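Local coordinates for sister chromatid cohesion protein (Chaetomium thermophilum, PDB 5T8V) that probably acts, through its HEAT-repeat C-terminal part described here, in loading cohesin onto chromatin, at residues G353-H357 with D559-R564; Q1041-Y1047 with S1074-F1078; V1312-E1317 with C1446-V1450. Residues are numbered along the deposited sequence.

How the contacts relate
The three contacts are strung along one elongated, mainly helical chain of HEAT-repeat character. They come in series: each closes before the next opens. Contact 1 joins the break between helices 350-355 and 357-391 to helix 556-574. Contact 2 joins the end of helix 1026-1042 and the turn after it to helix 1065-1086. Contact 3 joins helices 1291-1319 and 1439-1452 near the C-terminus. No helix is shared. The centres of contact 1 and contact 2 are about 104 Å apart, on opposite sides of the chain's centre. The centres of contact 2 and contact 3 are about 63 Å apart. Each is therefore a separate local packing site in an extended scaffold.

Contact 1 (G353-H357 with D559-R564); sequences GASQH and DQELGR
This is close helix packing in a helical-repeat protein, with a kink on one side. Gln-356 breaks helix 350-355 (phi/psi -98/49) and holds the N-cap position of the helix that His-357 opens. Residues 559-564 are regular helix. The CA atoms of Ala-354 and Gln-560 are 4.2 Å apart, those of His-357 and Gly-563 4.0 Å. Gly-563 permits this approach: a CB there would clash with Gly-353 O and His-357 CB. CA-H...O contacts run from Gly-563 CA to Gly-353 O (3.4 Å) and from Gln-560 CA to Ala-354 O (3.3 Å). Gln-560 (m, t) lays CG 3.2 Å from Ala-354 O. Arg-564 (m, t, t) passes NE 3.6 Å from Ala-354 CB; its NH1 forms a salt bridge with Glu-561 OE1 (3.1 Å) within its own helix. His-357 takes chi1 p, chi2 81°; its ND1 is hydrogen-bonded to Tyr-548 OH. His-357 CB lies 3.0 Å from Asp-559 O. Asp-559 CB makes a CH-pi contact over the His-357 ring, 3.5 Å from the centroid, 5° off the normal.

Contact 2 (Q1041-Y1047 with S1074-F1078); sequences QSSPRNY and SLKEF
A tight turn after one helix packs here on the side of a later helix, within the alpha-helical repeat region. Gln-1041 and Ser-1042 lie in the weakly bonded last turn of helix 1026-1042. Ser-1043 leaves helical angles (phi/psi -132/71), and residues 1044-1047 return to them. The Gln-1041 and Phe-1078 CA atoms are 4.8 Å apart. Gln-1041 (chi1 p, chi2 t) brings CB to 4.0 Å from Ser-1074 OG and OE1 to 3.7 Å from Glu-1077 CB. This margin is more polar; Gln-1041 OE1 also has a weak hydrogen bond to Lys-985. Pro-1044 sets CB 3.4 Å from Phe-1078 CE1. Tyr-1047 (chi1 m, chi2 -64°) points inward. Tyr-1047 OH and Ser-1074 OG (chi1 t) share a very short hydrogen bond of 2.4 Å. Tyr-1047 CE1 lies 3.7 Å from Leu-1075 CD2. The Tyr-1047 and Phe-1078 (chi1 t, chi2 51°) rings lie obliquely, centroids 5.2 Å apart and planes at 36°. Ser-1074 OG is also hydrogen-bonded to Gly-1037 O, so this hydroxyl ties helix 1065-1086 to both the turn and helix 1026-1042. Helix 1115-1133 packs alongside, with Thr-1121 on Tyr-1047, Ile-1129 on Leu-1075 and Ala-1118 on Phe-1078.

Contact 3 (V1312-E1317 with C1446-V1450); sequences VAQVIE and CKDLV
Two regular helices cross steeply near the C-terminus of this helical-repeat chain. The axes of 1312-1317 and 1446-1450 approach to 9.3 Å with a signed crossing angle of -120°. Ala-1313 and Val-1450 have the nearest CA atoms, 4.9 Å apart. The CA atoms of Ile-1316 and Cys-1446 are 6.9 Å apart. The small side chain of Ala-1313 makes a low spot, which Leu-1449 (chi1 t, chi2 -90°) fills: its CD1 is 3.5 Å from Ala-1313 CB. Leu-1449 CD1 also lies 4.0 Å from Val-1312 CG1 and 4.1 Å from Ile-1316 CD1. In return Ile-1316 (m, t) projects between Cys-1446, Leu-1449 and Val-1450. Ile-1316 CG2 is 3.8 Å from Cys-1446 CB and 3.4 Å from Val-1450 CG2. Beyond it, Glu-1317 (m, t) turns its end inward, with OE1 3.0 Å from Val-1450 CG1. Glu-1317 OE2 also lies near Asp-1456 OD2, a like charge, so this contact does not offset the carboxylate. Helix 1364-1387 flanks the contact: Ser-1371 meets Ile-1316 and Leu-1449, and Thr-1368 meets Cys-1446. The contact is mostly apolar, and neither a hydrogen bond nor a salt bridge links the two segments. It therefore relies on the fit of side-chain shapes and on burial of aliphatic surface.

Contact 1 (G353-H357 with D559-R564)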
loop_
_atom_site.group_PDB
_atom_site.type_symbol
_atom_site.label_atom_id
_atom_site.label_comp_id
_atom_site.label_asym_id
_atom_site.label_seq_id
_atom_site.Cartn_x
_atom_site.Cartn_y
_atom_site.Cartn_z
ATOM N N GLY A 353 56.799 -7.005 -4.539
ATOM C CA GLY A 353 55.419 -7.122 -4.107
ATOM C C GLY A 353 54.591 -8.047 -4.969
ATOM O O GLY A 353 53.593 -8.603 -4.500
ATOM N N ALA A 354 54.979 -8.226 -6.233
ATOM C CA ALA A 354 54.239 -9.126 -7.108
ATOM C C ALA A 354 54.510 -10.586 -6.770
ATOM O O ALA A 354 53.628 -11.435 -6.947
ATOM C CB ALA A 354 54.590 -8.845 -8.568
ATOM N N SER A 355 55.712 -10.899 -6.285
ATOM C CA SER A 355 56.055 -12.270 -5.922
ATOM C C SER A 355 55.634 -12.606 -4.497
ATOM O O SER A 355 55.129 -13.707 -4.245
ATOM C CB SER A 355 57.559 -12.499 -6.088
ATOM O OG SER A 355 58.306 -11.568 -5.324
ATOM N N GLN A 356 55.835 -11.686 -3.561
ATOM C CA GLN A 356 55.381 -11.853 -2.180
ATOM C C GLN A 356 54.063 -11.120 -1.959
ATOM O O GLN A 356 53.888 -10.367 -1.002
ATOM C CB GLN A 356 56.450 -11.361 -1.215
ATOM C CG GLN A 356 57.865 -11.753 -1.617
ATOM C CD GLN A 356 58.881 -11.482 -0.525
ATOM O OE1 GLN A 356 59.850 -10.752 -0.731
ATOM N NE2 GLN A 356 58.668 -12.075 0.644
ATOM N N HIS A 357 53.120 -11.351 -2.875
ATOM C CA HIS A 357 51.867 -10.600 -2.880
ATOM C C HIS A 357 51.169 -10.640 -1.526
ATOM O O HIS A 357 50.555 -9.652 -1.109
ATOM C CB HIS A 357 50.944 -11.135 -3.978
ATOM C CG HIS A 357 50.932 -12.629 -4.087
ATOM N ND1 HIS A 357 50.182 -13.431 -3.257
ATOM C CD2 HIS A 357 51.587 -13.464 -4.928
ATOM C CE1 HIS A 357 50.373 -14.697 -3.583
ATOM N NE2 HIS A 357 51.221 -14.745 -4.594
ATOM N N ASP A 559 46.986 -12.936 -8.178
ATOM C CA ASP A 559 47.607 -12.574 -6.908
ATOM C C ASP A 559 48.793 -11.642 -7.116
ATOM O O ASP A 559 49.028 -10.737 -6.309
ATOM C CB ASP A 559 48.044 -13.834 -6.165
ATOM C CG ASP A 559 46.899 -14.788 -5.919
ATOM O OD1 ASP A 559 45.755 -14.314 -5.749
ATOM O OD2 ASP A 559 47.141 -16.015 -5.897
ATOM N N GLN A 560 49.557 -11.851 -8.189
ATOM C CA GLN A 560 50.702 -10.985 -8.450
ATOM C C GLN A 560 50.248 -9.565 -8.769
ATOM O O GLN A 560 50.762 -8.592 -8.201
ATOM C CB GLN A 560 51.543 -11.560 -9.589
ATOM C CG GLN A 560 52.086 -12.951 -9.294
ATOM C CD GLN A 560 53.183 -13.367 -10.250
ATOM O OE1 GLN A 560 53.192 -12.970 -11.416
ATOM N NE2 GLN A 560 54.122 -14.164 -9.757
ATOM N N GLU A 561 49.275 -9.427 -9.675
ATOM C CA GLU A 561 48.710 -8.111 -9.952
ATOM C C GLU A 561 48.199 -7.456 -8.675
ATOM O O GLU A 561 48.424 -6.260 -8.448
ATOM C CB GLU A 561 47.585 -8.230 -10.981
ATOM C CG GLU A 561 46.879 -6.922 -11.298
ATOM C CD GLU A 561 47.806 -5.886 -11.903
ATOM O OE1 GLU A 561 48.915 -6.262 -12.336
ATOM O OE2 GLU A 561 47.426 -4.697 -11.945
ATOM N N LEU A 562 47.511 -8.224 -7.826
ATOM C CA LEU A 562 47.023 -7.671 -6.567
ATOM C C LEU A 562 48.169 -7.228 -5.669
ATOM O O LEU A 562 48.027 -6.259 -4.917
ATOM C CB LEU A 562 46.146 -8.698 -5.849
ATOM C CG LEU A 562 44.750 -8.895 -6.443
ATOM C CD1 LEU A 562 44.097 -10.139 -5.867
ATOM C CD2 LEU A 562 43.882 -7.672 -6.188
ATOM N N GLY A 563 49.309 -7.920 -5.729
ATOM C CA GLY A 563 50.468 -7.479 -4.971
ATOM C C GLY A 563 51.027 -6.168 -5.489
ATOM O O GLY A 563 51.394 -5.284 -4.708
ATOM N N ARG A 564 51.099 -6.023 -6.815
ATOM C CA ARG A 564 51.514 -4.749 -7.395
ATOM C C ARG A 564 50.586 -3.628 -6.948
ATOM O O ARG A 564 51.042 -2.558 -6.527
ATOM C CB ARG A 564 51.541 -4.848 -8.918
ATOM C CG ARG A 564 52.468 -5.925 -9.453
ATOM C CD ARG A 564 52.256 -6.142 -10.942
ATOM N NE ARG A 564 52.743 -7.449 -11.375
ATOM C CZ ARG A 564 52.439 -8.012 -12.539
ATOM N NH1 ARG A 564 51.642 -7.390 -13.398
ATOM N NH2 ARG A 564 52.929 -9.206 -12.843
#

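Contact 2 (Q1041-Y1047 with S1074-F1078)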
loop_
_atom_site.group_PDB
_atom_site.type_symbol
_atom_site.label_atom_id
_atom_site.label_comp_id
_atom_site.label_asym_id
_atom_site.label_seq_id
_atom_site.Cartn_x
_atom_site.Cartn_y
_atom_site.Cartn_z
ATOM N N GLN A 1041 -51.619 -22.681 -11.011
ATOM C CA GLN A 1041 -50.833 -21.469 -10.798
ATOM C C GLN A 1041 -51.365 -20.302 -11.620
ATOM O O GLN A 1041 -51.202 -19.143 -11.225
ATOM C CB GLN A 1041 -49.359 -21.728 -11.118
ATOM C CG GLN A 1041 -48.993 -21.647 -12.590
ATOM C CD GLN A 1041 -47.514 -21.853 -12.823
ATOM O OE1 GLN A 1041 -46.853 -21.022 -13.443
ATOM N NE2 GLN A 1041 -46.983 -22.962 -12.320
ATOM N N SER A 1042 -52.006 -20.583 -12.756
ATOM C CA SER A 1042 -52.609 -19.547 -13.585
ATOM C C SER A 1042 -54.124 -19.471 -13.439
ATOM O O SER A 1042 -54.733 -18.528 -13.959
ATOM C CB SER A 1042 -52.254 -19.773 -15.058
ATOM O OG SER A 1042 -50.873 -19.546 -15.284
ATOM N N SER A 1043 -54.742 -20.432 -12.758
ATOM C CA SER A 1043 -56.168 -20.393 -12.431
ATOM C C SER A 1043 -56.311 -20.715 -10.950
ATOM O O SER A 1043 -56.786 -21.793 -10.574
ATOM C CB SER A 1043 -56.965 -21.373 -13.294
ATOM O OG SER A 1043 -56.922 -20.997 -14.661
ATOM N N PRO A 1044 -55.904 -19.791 -10.077
ATOM C CA PRO A 1044 -55.791 -20.127 -8.648
ATOM C C PRO A 1044 -57.078 -20.623 -8.014
ATOM O O PRO A 1044 -57.011 -21.321 -6.995
ATOM C CB PRO A 1044 -55.331 -18.806 -8.013
ATOM C CG PRO A 1044 -54.687 -18.052 -9.127
ATOM C CD PRO A 1044 -55.455 -18.415 -10.356
ATOM N N ARG A 1045 -58.247 -20.291 -8.565
ATOM C CA ARG A 1045 -59.492 -20.730 -7.947
ATOM C C ARG A 1045 -59.607 -22.247 -7.899
ATOM O O ARG A 1045 -60.372 -22.774 -7.084
ATOM C CB ARG A 1045 -60.690 -20.134 -8.684
ATOM C CG ARG A 1045 -60.875 -18.642 -8.434
ATOM C CD ARG A 1045 -62.336 -18.272 -8.230
ATOM N NE ARG A 1045 -62.937 -18.996 -7.111
ATOM C CZ ARG A 1045 -62.800 -18.660 -5.830
ATOM N NH1 ARG A 1045 -62.072 -17.607 -5.482
ATOM N NH2 ARG A 1045 -63.391 -19.386 -4.890
ATOM N N ASN A 1046 -58.864 -22.964 -8.744
ATOM C CA ASN A 1046 -58.868 -24.420 -8.681
ATOM C C ASN A 1046 -58.143 -24.944 -7.448
ATOM O O ASN A 1046 -58.424 -26.064 -7.014
ATOM C CB ASN A 1046 -58.233 -25.007 -9.942
ATOM C CG ASN A 1046 -59.162 -24.950 -11.140
ATOM O OD1 ASN A 1046 -58.865 -24.297 -12.141
ATOM N ND2 ASN A 1046 -60.294 -25.639 -11.045
ATOM N N TYR A 1047 -57.225 -24.159 -6.877
ATOM C CA TYR A 1047 -56.499 -24.595 -5.688
ATOM C C TYR A 1047 -57.444 -25.006 -4.567
ATOM O O TYR A 1047 -57.227 -26.027 -3.903
ATOM C CB TYR A 1047 -55.576 -23.480 -5.194
ATOM C CG TYR A 1047 -54.224 -23.399 -5.869
ATOM C CD1 TYR A 1047 -53.304 -24.434 -5.758
ATOM C CD2 TYR A 1047 -53.854 -22.271 -6.589
ATOM C CE1 TYR A 1047 -52.064 -24.356 -6.362
ATOM C CE2 TYR A 1047 -52.616 -22.183 -7.196
ATOM C CZ TYR A 1047 -51.724 -23.227 -7.079
ATOM O OH TYR A 1047 -50.492 -23.140 -7.683
ATOM N N SER A 1074 -45.487 -25.069 -7.835
ATOM C CA SER A 1074 -46.746 -24.423 -8.188
ATOM C C SER A 1074 -47.090 -23.325 -7.190
ATOM O O SER A 1074 -47.346 -22.176 -7.574
ATOM C CB SER A 1074 -47.866 -25.460 -8.254
ATOM O OG SER A 1074 -49.083 -24.866 -8.665
ATOM N N LEU A 1075 -47.095 -23.659 -5.894
ATOM C CA LEU A 1075 -47.377 -22.644 -4.885
ATOM C C LEU A 1075 -46.401 -21.477 -4.980
ATOM O O LEU A 1075 -46.784 -20.325 -4.744
ATOM C CB LEU A 1075 -47.326 -23.262 -3.486
ATOM C CG LEU A 1075 -48.261 -24.446 -3.220
ATOM C CD1 LEU A 1075 -48.152 -24.882 -1.768
ATOM C CD2 LEU A 1075 -49.705 -24.110 -3.570
ATOM N N LYS A 1076 -45.145 -21.752 -5.334
ATOM C CA LYS A 1076 -44.149 -20.692 -5.441
ATOM C C LYS A 1076 -44.486 -19.740 -6.580
ATOM O O LYS A 1076 -44.433 -18.516 -6.415
ATOM C CB LYS A 1076 -42.758 -21.297 -5.637
ATOM C CG LYS A 1076 -41.633 -20.271 -5.708
ATOM C CD LYS A 1076 -40.289 -20.948 -5.894
ATOM C CE LYS A 1076 -39.667 -20.611 -7.240
ATOM N NZ LYS A 1076 -38.561 -21.546 -7.599
ATOM N N GLU A 1077 -44.831 -20.283 -7.751
ATOM C CA GLU A 1077 -45.237 -19.429 -8.863
ATOM C C GLU A 1077 -46.470 -18.612 -8.497
ATOM O O GLU A 1077 -46.507 -17.392 -8.699
ATOM C CB GLU A 1077 -45.501 -20.276 -10.107
ATOM C CG GLU A 1077 -44.278 -21.016 -10.619
ATOM C CD GLU A 1077 -43.133 -20.080 -10.945
ATOM O OE1 GLU A 1077 -43.394 -19.010 -11.535
ATOM O OE2 GLU A 1077 -41.978 -20.406 -10.597
ATOM N N PHE A 1078 -47.488 -19.275 -7.946
ATOM C CA PHE A 1078 -48.715 -18.580 -7.572
ATOM C C PHE A 1078 -48.426 -17.414 -6.633
ATOM O O PHE A 1078 -48.826 -16.274 -6.898
ATOM C CB PHE A 1078 -49.689 -19.566 -6.926
ATOM C CG PHE A 1078 -50.862 -18.911 -6.253
ATOM C CD1 PHE A 1078 -51.634 -17.980 -6.925
ATOM C CD2 PHE A 1078 -51.201 -19.241 -4.951
ATOM C CE1 PHE A 1078 -52.715 -17.379 -6.306
ATOM C CE2 PHE A 1078 -52.282 -18.646 -4.327
ATOM C CZ PHE A 1078 -53.040 -17.715 -5.006
#

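Contact 3 (V1312-E1317 with C1446-V1450)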
loop_
_atom_site.group_PDB
_atom_site.type_symbol
_atom_site.label_atom_id
_atom_site.label_comp_id
_atom_site.label_asym_id
_atom_site.label_seq_id
_atom_site.Cartn_x
_atom_site.Cartn_y
_atom_site.Cartn_z
ATOM N N VAL A 1312 -25.752 -26.619 44.969
ATOM C CA VAL A 1312 -25.013 -27.727 44.363
ATOM C C VAL A 1312 -23.758 -28.036 45.172
ATOM O O VAL A 1312 -23.561 -29.164 45.639
ATOM C CB VAL A 1312 -24.672 -27.407 42.897
ATOM C CG1 VAL A 1312 -23.788 -28.502 42.296
ATOM C CG2 VAL A 1312 -25.948 -27.251 42.086
ATOM N N ALA A 1313 -22.884 -27.042 45.338
ATOM C CA ALA A 1313 -21.642 -27.258 46.073
ATOM C C ALA A 1313 -21.910 -27.811 47.467
ATOM O O ALA A 1313 -21.226 -28.735 47.922
ATOM C CB ALA A 1313 -20.860 -25.949 46.165
ATOM N N GLN A 1314 -22.904 -27.256 48.159
ATOM C CA GLN A 1314 -23.230 -27.704 49.509
ATOM C C GLN A 1314 -23.590 -29.190 49.523
ATOM O O GLN A 1314 -22.948 -30.002 50.210
ATOM C CB GLN A 1314 -24.373 -26.841 50.052
ATOM C CG GLN A 1314 -24.913 -27.247 51.408
ATOM C CD GLN A 1314 -26.109 -28.168 51.299
ATOM O OE1 GLN A 1314 -27.053 -27.893 50.560
ATOM N NE2 GLN A 1314 -26.073 -29.271 52.034
ATOM N N VAL A 1315 -24.612 -29.569 48.751
ATOM C CA VAL A 1315 -25.034 -30.965 48.718
ATOM C C VAL A 1315 -23.928 -31.868 48.194
ATOM O O VAL A 1315 -23.948 -33.076 48.446
ATOM C CB VAL A 1315 -26.319 -31.129 47.877
ATOM C CG1 VAL A 1315 -27.433 -30.235 48.415
ATOM C CG2 VAL A 1315 -26.049 -30.839 46.405
ATOM N N ILE A 1316 -22.964 -31.315 47.455
ATOM C CA ILE A 1316 -21.811 -32.103 47.030
ATOM C C ILE A 1316 -20.907 -32.392 48.220
ATOM O O ILE A 1316 -20.494 -33.537 48.443
ATOM C CB ILE A 1316 -21.048 -31.380 45.903
ATOM C CG1 ILE A 1316 -21.808 -31.529 44.581
ATOM C CG2 ILE A 1316 -19.617 -31.929 45.766
ATOM C CD1 ILE A 1316 -21.205 -30.760 43.421
ATOM N N GLU A 1317 -20.580 -31.357 48.998
ATOM C CA GLU A 1317 -19.782 -31.567 50.201
ATOM C C GLU A 1317 -20.416 -32.623 51.093
ATOM O O GLU A 1317 -19.716 -33.480 51.645
ATOM C CB GLU A 1317 -19.616 -30.257 50.970
ATOM C CG GLU A 1317 -18.707 -29.244 50.295
ATOM C CD GLU A 1317 -18.418 -28.045 51.178
ATOM O OE1 GLU A 1317 -17.626 -27.172 50.765
ATOM O OE2 GLU A 1317 -18.983 -27.974 52.290
ATOM N N CYS A 1446 -16.658 -32.058 40.603
ATOM C CA CYS A 1446 -17.352 -31.671 41.827
ATOM C C CYS A 1446 -16.408 -30.967 42.792
ATOM O O CYS A 1446 -16.789 -29.987 43.440
ATOM C CB CYS A 1446 -17.973 -32.901 42.489
ATOM S SG CYS A 1446 -19.181 -33.762 41.466
ATOM N N LYS A 1447 -15.169 -31.449 42.896
ATOM C CA LYS A 1447 -14.193 -30.810 43.773
ATOM C C LYS A 1447 -13.912 -29.380 43.326
ATOM O O LYS A 1447 -14.015 -28.434 44.118
ATOM C CB LYS A 1447 -12.903 -31.630 43.791
ATOM C CG LYS A 1447 -11.848 -31.126 44.762
ATOM C CD LYS A 1447 -10.463 -31.579 44.335
ATOM C CE LYS A 1447 -9.405 -31.165 45.339
ATOM N NZ LYS A 1447 -8.032 -31.457 44.845
ATOM N N ASP A 1448 -13.546 -29.206 42.053
ATOM C CA ASP A 1448 -13.277 -27.874 41.524
ATOM C C ASP A 1448 -14.475 -26.951 41.695
ATOM O O ASP A 1448 -14.311 -25.727 41.753
ATOM C CB ASP A 1448 -12.887 -27.963 40.048
ATOM C CG ASP A 1448 -11.555 -28.655 39.835
ATOM O OD1 ASP A 1448 -10.688 -28.574 40.732
ATOM O OD2 ASP A 1448 -11.373 -29.279 38.768
ATOM N N LEU A 1449 -15.686 -27.510 41.764
ATOM C CA LEU A 1449 -16.861 -26.681 42.007
ATOM C C LEU A 1449 -16.980 -26.308 43.481
ATOM O O LEU A 1449 -17.326 -25.169 43.810
ATOM C CB LEU A 1449 -18.121 -27.408 41.530
ATOM C CG LEU A 1449 -19.464 -26.667 41.574
ATOM C CD1 LEU A 1449 -20.156 -26.880 42.910
ATOM C CD2 LEU A 1449 -19.310 -25.174 41.283
ATOM N N VAL A 1450 -16.693 -27.252 44.382
ATOM C CA VAL A 1450 -16.735 -26.952 45.811
ATOM C C VAL A 1450 -15.693 -25.902 46.167
ATOM O O VAL A 1450 -15.901 -25.092 47.079
ATOM C CB VAL A 1450 -16.540 -28.241 46.637
ATOM C CG1 VAL A 1450 -16.439 -27.922 48.124
ATOM C CG2 VAL A 1450 -17.688 -29.209 46.391
#